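Local coordinates for uncharacterized protein (Pyrococcus furiosus, PDB 4XM2), which removes an acetyl group from N,N'-diacetylchitobiose, as a deacetylase of the GlcNAc-PI de-N-acetylase family, at the interface of chains A and B and the interface of chains A and C. Coordinates in Å, arbitrary orientation; residue numbers count along the deposited sequence, not the author numbering. Chains: chain A/B/C, Uncharacterized protein.

Contact 1: the interface of chains A and B. Residues chain A 2-3, 5-7, 11; chain B 233, 236, 245.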
ATOM      1  N   PHE A   2     -36.657  -6.619 -29.295  1.00 79.89           N
ATOM      2  CA  PHE A   2     -36.975  -5.291 -28.685  1.00 80.15           C
ATOM      3  C   PHE A   2     -37.079  -4.136 -29.718  1.00 80.44           C
ATOM      4  O   PHE A   2     -37.304  -2.969 -29.346  1.00 79.57           O
ATOM      5  CB  PHE A   2     -35.896  -4.975 -27.643  1.00 80.48           C
ATOM      6  CG  PHE A   2     -36.395  -4.231 -26.414  1.00 79.78           C
ATOM      7  CD1 PHE A   2     -36.249  -2.854 -26.310  1.00 78.36           C
ATOM      8  CD2 PHE A   2     -36.968  -4.924 -25.342  1.00 79.67           C
ATOM      9  CE1 PHE A   2     -36.679  -2.172 -25.167  1.00 78.75           C
ATOM     10  CE2 PHE A   2     -37.413  -4.244 -24.191  1.00 79.27           C
ATOM     11  CZ  PHE A   2     -37.259  -2.868 -24.101  1.00 78.39           C
ATOM     12  N   GLU A   3     -36.918  -4.471 -31.007  1.00 81.10           N
ATOM     13  CA  GLU A   3     -36.969  -3.500 -32.131  1.00 81.62           C
ATOM     14  C   GLU A   3     -38.304  -2.750 -32.280  1.00 81.60           C
ATOM     15  O   GLU A   3     -38.399  -1.806 -33.071  1.00 81.79           O
ATOM     16  CB  GLU A   3     -36.645  -4.173 -33.488  1.00 81.69           C
ATOM     17  CG  GLU A   3     -35.266  -4.848 -33.624  1.00 83.09           C
ATOM     18  CD  GLU A   3     -35.278  -6.362 -33.323  1.00 86.11           C
ATOM     19  OE1 GLU A   3     -36.010  -6.795 -32.394  1.00 87.59           O
ATOM     20  OE2 GLU A   3     -34.551  -7.120 -34.018  1.00 85.89           O
ATOM     21  N   VAL A   5     -40.146  -0.740 -30.435  1.00 79.50           N
ATOM     22  CA  VAL A   5     -40.365   0.463 -29.628  1.00 78.21           C
ATOM     23  C   VAL A   5     -40.071   1.753 -30.396  1.00 77.16           C
ATOM     24  O   VAL A   5     -39.303   1.745 -31.363  1.00 77.51           O
ATOM     25  CB  VAL A   5     -39.507   0.410 -28.341  1.00 78.53           C
ATOM     26  CG1 VAL A   5     -40.056  -0.653 -27.359  1.00 78.02           C
ATOM     27  CG2 VAL A   5     -38.025   0.148 -28.690  1.00 78.41           C
ATOM     28  N   SER A   6     -40.669   2.854 -29.941  1.00 75.63           N
ATOM     29  CA  SER A   6     -40.650   4.121 -30.676  1.00 74.47           C
ATOM     30  C   SER A   6     -39.883   5.250 -29.988  1.00 73.52           C
ATOM     31  O   SER A   6     -38.995   5.846 -30.590  1.00 73.32           O
ATOM     32  CB  SER A   6     -42.079   4.581 -31.009  1.00 74.63           C
ATOM     33  OG  SER A   6     -42.743   3.607 -31.798  1.00 73.66           O
ATOM     34  N   THR A   7     -40.244   5.567 -28.749  1.00 72.49           N
ATOM     35  CA  THR A   7     -39.489   6.552 -27.982  1.00 71.53           C
ATOM     36  C   THR A   7     -38.652   5.835 -26.939  1.00 70.56           C
ATOM     37  O   THR A   7     -38.925   4.667 -26.622  1.00 69.54           O
ATOM     38  CB  THR A   7     -40.377   7.610 -27.272  1.00 71.79           C
ATOM     39  OG1 THR A   7     -41.313   6.970 -26.382  1.00 71.35           O
ATOM     40  CG2 THR A   7     -41.101   8.509 -28.292  1.00 72.54           C
ATOM     41  N   ALA A  11     -39.476   2.517 -24.358  1.00 66.23           N
ATOM     42  CA  ALA A  11     -38.333   1.636 -24.083  1.00 65.64           C
ATOM     43  C   ALA A  11     -38.030   1.488 -22.570  1.00 65.06           C
ATOM     44  O   ALA A  11     -38.030   0.366 -22.033  1.00 64.20           O
ATOM     45  CB  ALA A  11     -37.088   2.139 -24.839  1.00 65.90           C
TER
ATOM     46  N   THR B 233     -32.437   0.110 -25.479  1.00 54.61           N
ATOM     47  CA  THR B 233     -32.855   1.218 -24.612  1.00 54.84           C
ATOM     48  C   THR B 233     -31.807   2.292 -24.356  1.00 54.64           C
ATOM     49  O   THR B 233     -32.137   3.502 -24.371  1.00 54.65           O
ATOM     50  CB  THR B 233     -33.268   0.695 -23.219  1.00 55.09           C
ATOM     51  OG1 THR B 233     -34.261  -0.330 -23.368  1.00 55.39           O
ATOM     52  CG2 THR B 233     -33.788   1.847 -22.336  1.00 53.53           C
ATOM     53  N   MET B 236     -31.209   4.203 -27.746  1.00 55.65           N
ATOM     54  CA  MET B 236     -32.319   5.168 -27.942  1.00 56.11           C
ATOM     55  C   MET B 236     -32.156   6.432 -27.104  1.00 55.67           C
ATOM     56  O   MET B 236     -32.421   7.536 -27.579  1.00 56.26           O
ATOM     57  CB  MET B 236     -33.688   4.524 -27.672  1.00 56.80           C
ATOM     58  CG  MET B 236     -33.878   3.176 -28.390  1.00 58.18           C
ATOM     59  SD  MET B 236     -35.593   2.698 -28.719  1.00 62.52           S
ATOM     60  CE  MET B 236     -35.964   3.872 -30.034  1.00 60.53           C
ATOM     61  N   ARG B 245     -32.541   7.259 -34.378  1.00 63.68           N
ATOM     62  CA  ARG B 245     -33.092   6.086 -33.685  1.00 63.81           C
ATOM     63  C   ARG B 245     -32.101   5.509 -32.676  1.00 63.42           C
ATOM     64  O   ARG B 245     -32.429   5.267 -31.492  1.00 63.44           O
ATOM     65  CB  ARG B 245     -33.537   5.012 -34.693  1.00 64.18           C
ATOM     66  CG  ARG B 245     -34.853   4.353 -34.323  1.00 65.42           C
ATOM     67  CD  ARG B 245     -35.013   2.941 -34.908  1.00 67.43           C
ATOM     68  NE  ARG B 245     -35.851   2.145 -34.000  1.00 67.45           N
ATOM     69  CZ  ARG B 245     -35.941   0.818 -33.985  1.00 66.95           C
ATOM     70  NH1 ARG B 245     -35.254   0.068 -34.850  1.00 63.67           N
ATOM     71  NH2 ARG B 245     -36.739   0.242 -33.086  1.00 67.24           N
TER
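The backbone carbonyl O of A:Glu3 takes a hydrogen bond from NH2 of the B:Arg245 guanidinium at 2.6 Å, the shortest polar link of this patch. Here the N-terminal segment of one diacetylchitobiose deacetylase, a member of the GlcNAc-PI de-N-acetylase family, lies on helix 221-240 of a second copy. The bond is bent, 128° at the hydrogen, and the donor stands 41° above the carbonyl plane, so it does not follow a lone pair. NH2 of B:Arg245 also reaches O of A:Val5, weakly, at 3.4 Å. One nitrogen thus spans two carbonyls of the segment, delivered by a chain extended from CG to NE. Were B:Arg245 an alanine, the carbonyl of A:Glu3 would probably lose this donor and the N-terminal segment be freer to lift off.

Beside this polar link, SD of B:Met236 lies 3.5 Å from CG2 of A:Val5. The methionine bends at chi3 (72°), which turns CE of B:Met236 toward the carbonyl O of A:Ser6, 3.7 Å away. Farther along the helix, OG1 of B:Thr233 stands 3.5 Å from CE1 of the A:Phe2 ring, the two side chains meeting at a slant. CB of A:Ala11, on helix 8-19, approaches OG1 of B:Thr233 to 4.0 Å.

Contact 2: the interface of chains A and C. Residues chain A 118, 122, 172; chain C 107, 109, 119, 123.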
ATOM      1  N   ARG A 118      -9.648  -4.985  -1.568  1.00 27.93           N
ATOM      2  CA  ARG A 118     -10.124  -6.337  -1.802  1.00 27.22           C
ATOM      3  C   ARG A 118     -10.243  -7.070  -0.493  1.00 28.01           C
ATOM      4  O   ARG A 118     -11.215  -7.814  -0.264  1.00 27.73           O
ATOM      5  CB  ARG A 118      -9.169  -7.095  -2.732  1.00 27.25           C
ATOM      6  CG  ARG A 118      -9.614  -8.605  -2.940  1.00 29.09           C
ATOM      7  CD  ARG A 118      -8.600  -9.395  -3.671  1.00 26.60           C
ATOM      8  NE  ARG A 118      -7.329  -9.235  -2.989  1.00 28.50           N
ATOM      9  CZ  ARG A 118      -6.143  -9.352  -3.574  1.00 27.18           C
ATOM     10  NH1 ARG A 118      -6.043  -9.672  -4.861  1.00 27.69           N
ATOM     11  NH2 ARG A 118      -5.052  -9.190  -2.854  1.00 24.58           N
ATOM     12  N   LYS A 122     -13.564  -9.137   0.882  1.00 30.63           N
ATOM     13  CA  LYS A 122     -13.534 -10.586   1.234  1.00 32.58           C
ATOM     14  C   LYS A 122     -14.251 -10.885   2.566  1.00 33.45           C
ATOM     15  O   LYS A 122     -14.911 -11.919   2.709  1.00 33.76           O
ATOM     16  CB  LYS A 122     -12.090 -11.132   1.324  1.00 30.59           C
ATOM     17  CG  LYS A 122     -11.328 -11.204  -0.040  1.00 32.20           C
ATOM     18  CD  LYS A 122      -9.873 -11.695   0.233  1.00 27.57           C
ATOM     19  CE  LYS A 122      -9.261 -12.360  -1.038  1.00 31.34           C
ATOM     20  NZ  LYS A 122      -7.708 -12.425  -0.981  1.00 30.65           N
ATOM     21  N   ASN A 172     -11.807 -17.237  -3.776  1.00 35.74           N
ATOM     22  CA  ASN A 172     -12.099 -18.594  -4.233  1.00 37.43           C
ATOM     23  C   ASN A 172     -11.947 -19.653  -3.184  1.00 37.78           C
ATOM     24  O   ASN A 172     -12.313 -20.782  -3.404  1.00 38.63           O
ATOM     25  CB  ASN A 172     -11.266 -18.962  -5.468  1.00 38.32           C
ATOM     26  CG  ASN A 172      -9.767 -19.157  -5.149  1.00 40.42           C
ATOM     27  OD1 ASN A 172      -9.128 -20.083  -5.671  1.00 45.78           O
ATOM     28  ND2 ASN A 172      -9.214 -18.300  -4.302  1.00 40.18           N
TER
ATOM     29  N   LEU C 107      -4.350 -20.319  -4.124  1.00 34.78           N
ATOM     30  CA  LEU C 107      -4.641 -18.950  -3.754  1.00 33.92           C
ATOM     31  C   LEU C 107      -4.700 -18.021  -4.937  1.00 34.41           C
ATOM     32  O   LEU C 107      -5.357 -17.013  -4.836  1.00 36.05           O
ATOM     33  CB  LEU C 107      -3.693 -18.394  -2.678  1.00 33.83           C
ATOM     34  CG  LEU C 107      -3.570 -19.150  -1.378  1.00 31.75           C
ATOM     35  CD1 LEU C 107      -2.556 -18.507  -0.430  1.00 25.11           C
ATOM     36  CD2 LEU C 107      -4.949 -19.253  -0.754  1.00 34.22           C
ATOM     37  N   TYR C 109      -2.740 -15.770  -6.220  1.00 32.08           N
ATOM     38  CA  TYR C 109      -1.934 -14.510  -6.336  1.00 29.85           C
ATOM     39  C   TYR C 109      -1.083 -14.668  -7.554  1.00 29.52           C
ATOM     40  O   TYR C 109      -0.646 -15.753  -7.835  1.00 30.04           O
ATOM     41  CB  TYR C 109      -1.092 -14.290  -5.062  1.00 28.42           C
ATOM     42  CG  TYR C 109      -2.034 -14.009  -3.922  1.00 26.93           C
ATOM     43  CD1 TYR C 109      -2.725 -12.777  -3.863  1.00 25.90           C
ATOM     44  CD2 TYR C 109      -2.310 -14.969  -2.959  1.00 22.23           C
ATOM     45  CE1 TYR C 109      -3.606 -12.516  -2.834  1.00 22.66           C
ATOM     46  CE2 TYR C 109      -3.165 -14.718  -1.937  1.00 23.25           C
ATOM     47  CZ  TYR C 109      -3.862 -13.476  -1.915  1.00 27.76           C
ATOM     48  OH  TYR C 109      -4.792 -13.145  -0.931  1.00 29.11           O
ATOM     49  N   GLU C 119      -3.801  -9.689   4.721  1.00 29.48           N
ATOM     50  CA  GLU C 119      -4.734 -10.323   3.805  1.00 29.98           C
ATOM     51  C   GLU C 119      -4.303 -11.741   3.389  1.00 31.00           C
ATOM     52  O   GLU C 119      -5.161 -12.665   3.328  1.00 32.43           O
ATOM     53  CB  GLU C 119      -4.972  -9.479   2.543  1.00 29.21           C
ATOM     54  CG  GLU C 119      -5.802 -10.239   1.564  1.00 30.08           C
ATOM     55  CD  GLU C 119      -6.160  -9.514   0.282  1.00 34.75           C
ATOM     56  OE1 GLU C 119      -5.419  -8.574  -0.211  1.00 33.45           O
ATOM     57  OE2 GLU C 119      -7.208  -9.946  -0.251  1.00 29.98           O
ATOM     58  N   ASP C 123      -6.003 -15.812   4.298  1.00 36.30           N
ATOM     59  CA  ASP C 123      -6.160 -16.993   3.420  1.00 37.83           C
ATOM     60  C   ASP C 123      -5.629 -18.262   4.063  1.00 38.05           C
ATOM     61  O   ASP C 123      -6.351 -19.243   4.133  1.00 38.96           O
ATOM     62  CB  ASP C 123      -5.550 -16.787   2.035  1.00 37.64           C
ATOM     63  CG  ASP C 123      -6.126 -15.567   1.313  1.00 39.94           C
ATOM     64  OD1 ASP C 123      -7.168 -15.006   1.753  1.00 41.71           O
ATOM     65  OD2 ASP C 123      -5.514 -15.150   0.295  1.00 41.21           O
TER
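A:Lys122 reaches from helix 118-131 across to C:Glu119, on the same helix of the partner, in a two-fold interface between copies of this deacetylase. Its CB starts the chain with CG anti to the carbonyl carbon (chi1 -68°), and beyond CG the chain runs extended. CD and CE cross the carboxylate end of C:Glu119 at about a right angle, CE of A:Lys122 lying 3.3 Å from OE2 of C:Glu119. At the tip, NZ of A:Lys122 donates to OE2 of C:Glu119 at 2.6 Å, coming from above the carboxylate plane, 43° out of it. NZ of A:Lys122 is also 3.0 Å from the phenol OH of C:Tyr109, a hydrogen bond by its chemistry, the two side chains arriving from opposite directions. A longer salt bridge joins NZ of A:Lys122 to OD2 of C:Asp123 at 3.7 Å.

A:Arg118 holds the same carboxylate side-on. Its bend at chi3 (53°) turns the guanidinium so that NE gives a hydrogen bond to OE2 of C:Glu119 at 2.8 Å, while NH2 donates to OE1. OE2 therefore accepts from both an arginine and a lysine, an arrangement likely to stabilise its negative charge. Within chain C, the OH of C:Tyr109 donates to OD2 of C:Asp123 at 2.5 Å, meeting that oxygen on its syn side.

Contact 3: the interface of chains A and B. Residues chain A 2-3; chain B 228-229, 232-233.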
ATOM      1  N   PHE A   2     -36.657  -6.619 -29.295  1.00 79.89           N
ATOM      2  CA  PHE A   2     -36.975  -5.291 -28.685  1.00 80.15           C
ATOM      3  C   PHE A   2     -37.079  -4.136 -29.718  1.00 80.44           C
ATOM      4  O   PHE A   2     -37.304  -2.969 -29.346  1.00 79.57           O
ATOM      5  CB  PHE A   2     -35.896  -4.975 -27.643  1.00 80.48           C
ATOM      6  CG  PHE A   2     -36.395  -4.231 -26.414  1.00 79.78           C
ATOM      7  CD1 PHE A   2     -36.249  -2.854 -26.310  1.00 78.36           C
ATOM      8  CD2 PHE A   2     -36.968  -4.924 -25.342  1.00 79.67           C
ATOM      9  CE1 PHE A   2     -36.679  -2.172 -25.167  1.00 78.75           C
ATOM     10  CE2 PHE A   2     -37.413  -4.244 -24.191  1.00 79.27           C
ATOM     11  CZ  PHE A   2     -37.259  -2.868 -24.101  1.00 78.39           C
ATOM     12  N   GLU A   3     -36.918  -4.471 -31.007  1.00 81.10           N
ATOM     13  CA  GLU A   3     -36.969  -3.500 -32.131  1.00 81.62           C
ATOM     14  C   GLU A   3     -38.304  -2.750 -32.280  1.00 81.60           C
ATOM     15  O   GLU A   3     -38.399  -1.806 -33.071  1.00 81.79           O
ATOM     16  CB  GLU A   3     -36.645  -4.173 -33.488  1.00 81.69           C
ATOM     17  CG  GLU A   3     -35.266  -4.848 -33.624  1.00 83.09           C
ATOM     18  CD  GLU A   3     -35.278  -6.362 -33.323  1.00 86.11           C
ATOM     19  OE1 GLU A   3     -36.010  -6.795 -32.394  1.00 87.59           O
ATOM     20  OE2 GLU A   3     -34.551  -7.120 -34.018  1.00 85.89           O
TER
ATOM     21  N   GLU B 228     -30.042  -7.337 -24.573  1.00 58.79           N
ATOM     22  CA  GLU B 228     -30.479  -6.685 -25.829  1.00 58.13           C
ATOM     23  C   GLU B 228     -31.559  -5.603 -25.592  1.00 56.56           C
ATOM     24  O   GLU B 228     -31.533  -4.574 -26.251  1.00 56.76           O
ATOM     25  CB  GLU B 228     -30.938  -7.697 -26.878  1.00 58.45           C
ATOM     26  CG  GLU B 228     -31.351  -7.083 -28.254  1.00 60.96           C
ATOM     27  CD  GLU B 228     -32.241  -8.047 -29.052  1.00 62.75           C
ATOM     28  OE1 GLU B 228     -31.987  -8.296 -30.257  1.00 61.72           O
ATOM     29  OE2 GLU B 228     -33.179  -8.587 -28.427  1.00 64.19           O
ATOM     30  N   PRO B 229     -32.505  -5.830 -24.650  1.00 55.47           N
ATOM     31  CA  PRO B 229     -33.410  -4.724 -24.269  1.00 54.66           C
ATOM     32  C   PRO B 229     -32.659  -3.550 -23.666  1.00 53.62           C
ATOM     33  O   PRO B 229     -32.816  -2.410 -24.118  1.00 52.94           O
ATOM     34  CB  PRO B 229     -34.300  -5.356 -23.200  1.00 54.93           C
ATOM     35  CG  PRO B 229     -34.354  -6.820 -23.584  1.00 54.49           C
ATOM     36  CD  PRO B 229     -32.970  -7.127 -24.113  1.00 54.96           C
ATOM     37  N   ARG B 232     -30.632  -1.720 -26.303  1.00 52.19           N
ATOM     38  CA  ARG B 232     -31.415  -1.030 -27.339  1.00 53.51           C
ATOM     39  C   ARG B 232     -31.925   0.246 -26.707  1.00 54.12           C
ATOM     40  O   ARG B 232     -31.763   1.314 -27.278  1.00 55.21           O
ATOM     41  CB  ARG B 232     -32.531  -1.908 -27.938  1.00 53.14           C
ATOM     42  CG  ARG B 232     -32.010  -2.857 -29.030  1.00 53.07           C
ATOM     43  CD  ARG B 232     -33.101  -3.692 -29.637  1.00 53.85           C
ATOM     44  NE  ARG B 232     -32.623  -4.736 -30.544  1.00 52.71           N
ATOM     45  CZ  ARG B 232     -32.254  -4.536 -31.813  1.00 53.43           C
ATOM     46  NH1 ARG B 232     -32.263  -3.294 -32.349  1.00 52.09           N
ATOM     47  NH2 ARG B 232     -31.856  -5.589 -32.542  1.00 49.29           N
ATOM     48  N   THR B 233     -32.437   0.110 -25.479  1.00 54.61           N
ATOM     49  CA  THR B 233     -32.855   1.218 -24.612  1.00 54.84           C
ATOM     50  C   THR B 233     -31.807   2.292 -24.356  1.00 54.64           C
ATOM     51  O   THR B 233     -32.137   3.502 -24.371  1.00 54.65           O
ATOM     52  CB  THR B 233     -33.268   0.695 -23.219  1.00 55.09           C
ATOM     53  OG1 THR B 233     -34.261  -0.330 -23.368  1.00 55.39           O
ATOM     54  CG2 THR B 233     -33.788   1.847 -22.336  1.00 53.53           C
TER
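The ring of A:Phe2 lies with one face against B:Pro229, near the middle of helix 221-240, and this is the tight part of the contact. CB of B:Pro229 sits 3.7 Å from the centroid of the A:Phe2 ring, offset toward the rim, which makes a CH-pi contact. CB of B:Pro229 is nearest to CD2 of A:Phe2, at 3.4 Å, and the two side chains cross at about a right angle. With chi1 at -145°, A:Phe2 lays the ring along the helix surface, and its CB rests 3.7 Å from CD of B:Arg232. The partner hides 75 Å² of A:Phe2, more than of any other residue in the patch. On the proline side of the ring, OG1 of B:Thr233 donates to the carbonyl O of B:Pro229 at 2.6 Å, so this hydroxyl is tied to its own helix.

The charged side is held less closely. A:Glu3, bent at chi2 (95°), places CG over the centre of the B:Arg232 guanidinium, 3.5 Å from CZ. Its carboxylate stacks on that group, the planes 23° apart, and OE2 forms a long salt bridge to NH2 of B:Arg232 at 3.4 Å. OE1 of B:Glu228, 3.5 Å from NH2 of B:Arg232 at the guanidinium edge, may steady the arginine from its own helix. In the deposited assembly the packed ring and the charged stack fasten the start of the modelled chain A to chain B, a contact that may contribute to oligomer formation if it is the biological one.

Contact 4: the interface of chains A and C. Residues chain A 109, 115, 119, 123; chain C 118-119, 122.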
ATOM      1  N   TYR A 109     -12.130  -2.979  12.063  1.00 36.52           N
ATOM      2  CA  TYR A 109     -11.182  -2.008  11.552  1.00 36.11           C
ATOM      3  C   TYR A 109     -11.312  -0.732  12.351  1.00 36.31           C
ATOM      4  O   TYR A 109     -12.409  -0.312  12.679  1.00 35.95           O
ATOM      5  CB  TYR A 109     -11.467  -1.676  10.095  1.00 35.44           C
ATOM      6  CG  TYR A 109     -11.207  -2.858   9.255  1.00 35.97           C
ATOM      7  CD1 TYR A 109      -9.874  -3.277   8.956  1.00 31.61           C
ATOM      8  CD2 TYR A 109     -12.263  -3.608   8.791  1.00 35.31           C
ATOM      9  CE1 TYR A 109      -9.665  -4.389   8.183  1.00 29.76           C
ATOM     10  CE2 TYR A 109     -12.056  -4.734   8.041  1.00 34.35           C
ATOM     11  CZ  TYR A 109     -10.787  -5.115   7.732  1.00 32.54           C
ATOM     12  OH  TYR A 109     -10.683  -6.260   6.958  1.00 34.93           O
ATOM     13  N   PRO A 115     -10.138   0.379   5.413  1.00 26.13           N
ATOM     14  CA  PRO A 115      -9.409   0.399   4.116  1.00 25.95           C
ATOM     15  C   PRO A 115     -10.393   0.355   2.989  1.00 25.91           C
ATOM     16  O   PRO A 115     -11.526  -0.087   3.201  1.00 27.01           O
ATOM     17  CB  PRO A 115      -8.576  -0.928   4.112  1.00 25.90           C
ATOM     18  CG  PRO A 115      -8.479  -1.363   5.586  1.00 27.01           C
ATOM     19  CD  PRO A 115      -9.794  -0.785   6.261  1.00 25.15           C
ATOM     20  N   GLU A 119      -9.268  -6.875   0.395  1.00 27.49           N
ATOM     21  CA  GLU A 119      -9.349  -7.520   1.686  1.00 25.80           C
ATOM     22  C   GLU A 119     -10.705  -7.291   2.371  1.00 26.89           C
ATOM     23  O   GLU A 119     -11.300  -8.228   2.833  1.00 28.60           O
ATOM     24  CB  GLU A 119      -8.209  -7.111   2.594  1.00 25.05           C
ATOM     25  CG  GLU A 119      -8.192  -7.877   3.890  1.00 23.71           C
ATOM     26  CD  GLU A 119      -7.083  -7.443   4.875  1.00 28.54           C
ATOM     27  OE1 GLU A 119      -6.423  -6.394   4.668  1.00 32.53           O
ATOM     28  OE2 GLU A 119      -6.880  -8.148   5.892  1.00 27.34           O
ATOM     29  N   ASP A 123     -14.024 -10.025   3.552  1.00 33.27           N
ATOM     30  CA  ASP A 123     -14.848 -10.017   4.726  1.00 35.22           C
ATOM     31  C   ASP A 123     -16.358  -9.939   4.408  1.00 34.98           C
ATOM     32  O   ASP A 123     -17.138 -10.720   4.924  1.00 35.73           O
ATOM     33  CB  ASP A 123     -14.471  -8.818   5.589  1.00 36.74           C
ATOM     34  CG  ASP A 123     -13.071  -8.901   6.142  1.00 39.05           C
ATOM     35  OD1 ASP A 123     -12.369  -9.927   5.941  1.00 44.28           O
ATOM     36  OD2 ASP A 123     -12.688  -7.926   6.817  1.00 42.18           O
TER
ATOM     37  N   ARG C 118      -1.312  -8.949   5.917  1.00 28.47           N
ATOM     38  CA  ARG C 118      -2.392  -9.528   6.709  1.00 29.98           C
ATOM     39  C   ARG C 118      -3.415 -10.283   5.844  1.00 30.04           C
ATOM     40  O   ARG C 118      -3.856 -11.386   6.218  1.00 30.56           O
ATOM     41  CB  ARG C 118      -3.113  -8.459   7.550  1.00 28.26           C
ATOM     42  CG  ARG C 118      -4.364  -9.049   8.315  1.00 31.85           C
ATOM     43  CD  ARG C 118      -5.239  -7.945   8.879  1.00 34.81           C
ATOM     44  NE  ARG C 118      -5.525  -6.978   7.809  1.00 31.66           N
ATOM     45  CZ  ARG C 118      -5.930  -5.735   8.009  1.00 31.93           C
ATOM     46  NH1 ARG C 118      -6.070  -5.271   9.256  1.00 29.26           N
ATOM     47  NH2 ARG C 118      -6.155  -4.953   6.970  1.00 26.74           N
ATOM     48  N   GLU C 119      -3.801  -9.689   4.721  1.00 29.48           N
ATOM     49  CA  GLU C 119      -4.734 -10.323   3.805  1.00 29.98           C
ATOM     50  C   GLU C 119      -4.303 -11.741   3.389  1.00 31.00           C
ATOM     51  O   GLU C 119      -5.161 -12.665   3.328  1.00 32.43           O
ATOM     52  CB  GLU C 119      -4.972  -9.479   2.543  1.00 29.21           C
ATOM     53  CG  GLU C 119      -5.802 -10.239   1.564  1.00 30.08           C
ATOM     54  CD  GLU C 119      -6.160  -9.514   0.282  1.00 34.75           C
ATOM     55  OE1 GLU C 119      -5.419  -8.574  -0.211  1.00 33.45           O
ATOM     56  OE2 GLU C 119      -7.208  -9.946  -0.251  1.00 29.98           O
ATOM     57  N   LYS C 122      -4.797 -14.237   6.230  1.00 32.05           N
ATOM     58  CA  LYS C 122      -6.195 -14.652   6.424  1.00 33.79           C
ATOM     59  C   LYS C 122      -6.493 -15.830   5.533  1.00 35.26           C
ATOM     60  O   LYS C 122      -7.156 -16.781   5.974  1.00 37.44           O
ATOM     61  CB  LYS C 122      -7.217 -13.513   6.158  1.00 32.44           C
ATOM     62  CG  LYS C 122      -7.044 -12.320   7.161  1.00 33.90           C
ATOM     63  CD  LYS C 122      -8.057 -11.188   6.866  1.00 35.00           C
ATOM     64  CE  LYS C 122      -8.217 -10.238   8.011  1.00 35.67           C
ATOM     65  NZ  LYS C 122      -8.962  -9.079   7.382  1.00 41.27           N
TER
HETATM   66  O   HOH W   1      -6.581  -6.104  -0.253  1.00 32.64           O
HETATM   67  O   HOH W   2      -3.893  -6.891   4.045  1.00 37.32           O
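The aliphatic parts of A:Glu119 and C:Glu119 pack where the two helices 118-131 meet: CB of C:Glu119 lies 3.8 Å from CG of A:Glu119. The side chains slide past each other in opposite directions, their carboxylate planes 12° apart. Nearby, the A:Tyr109 ring presents its edge to the guanidinium of C:Arg118, with CE1 4.0 Å from CZ and the planes 82° apart.

Outward, chi1 of -174° swings CG of A:Glu119 away from the backbone N, toward C:Arg118. NE of C:Arg118 donates, along a bent path, to OE2 of A:Glu119 at 2.6 Å, and that oxygen uses its syn lone pair. NH2 of C:Arg118 bonds OE1 of A:Glu119 at 2.7 Å. From above the carboxylate plane, NZ of C:Lys122 donates to OE2 of A:Glu119 at 2.7 Å, with a long salt bridge to OD1 of A:Asp123 at 3.8 Å. A glutamine at A:Glu119 would probably leave C:Arg118 without its counter-charge and C:Lys122 with only the more distant A:Asp123 among the residues here. At the rim, water 2 joins OE1 of A:Glu119 to the backbone N of C:Glu119, and water 1 repeats this with the chains exchanged. Pairing charges around an apolar centre, the site joins the two subunits and may fix the register of their helices.

Contacts 1 and 3 are neighbouring halves of one patch, their C-alpha centres about 6 Å apart; they share A:Phe2, A:Glu3 and B:Thr233, so the N-terminal segment of chain A rests on helix 221-240 of chain B through both, with the loop residue B:Arg245 gripping it in contact 1. Contacts 2 and 4, about 9 Å apart, share C:Glu119 and exchange the roles of the chains around helix 118-131, as a two-fold axis requires. The two groups are separated by about 38 to 46 Å between C-alpha centres. Chain A thus uses distant surfaces for two different neighbours, a plausible way to build the six-chain deposited assembly.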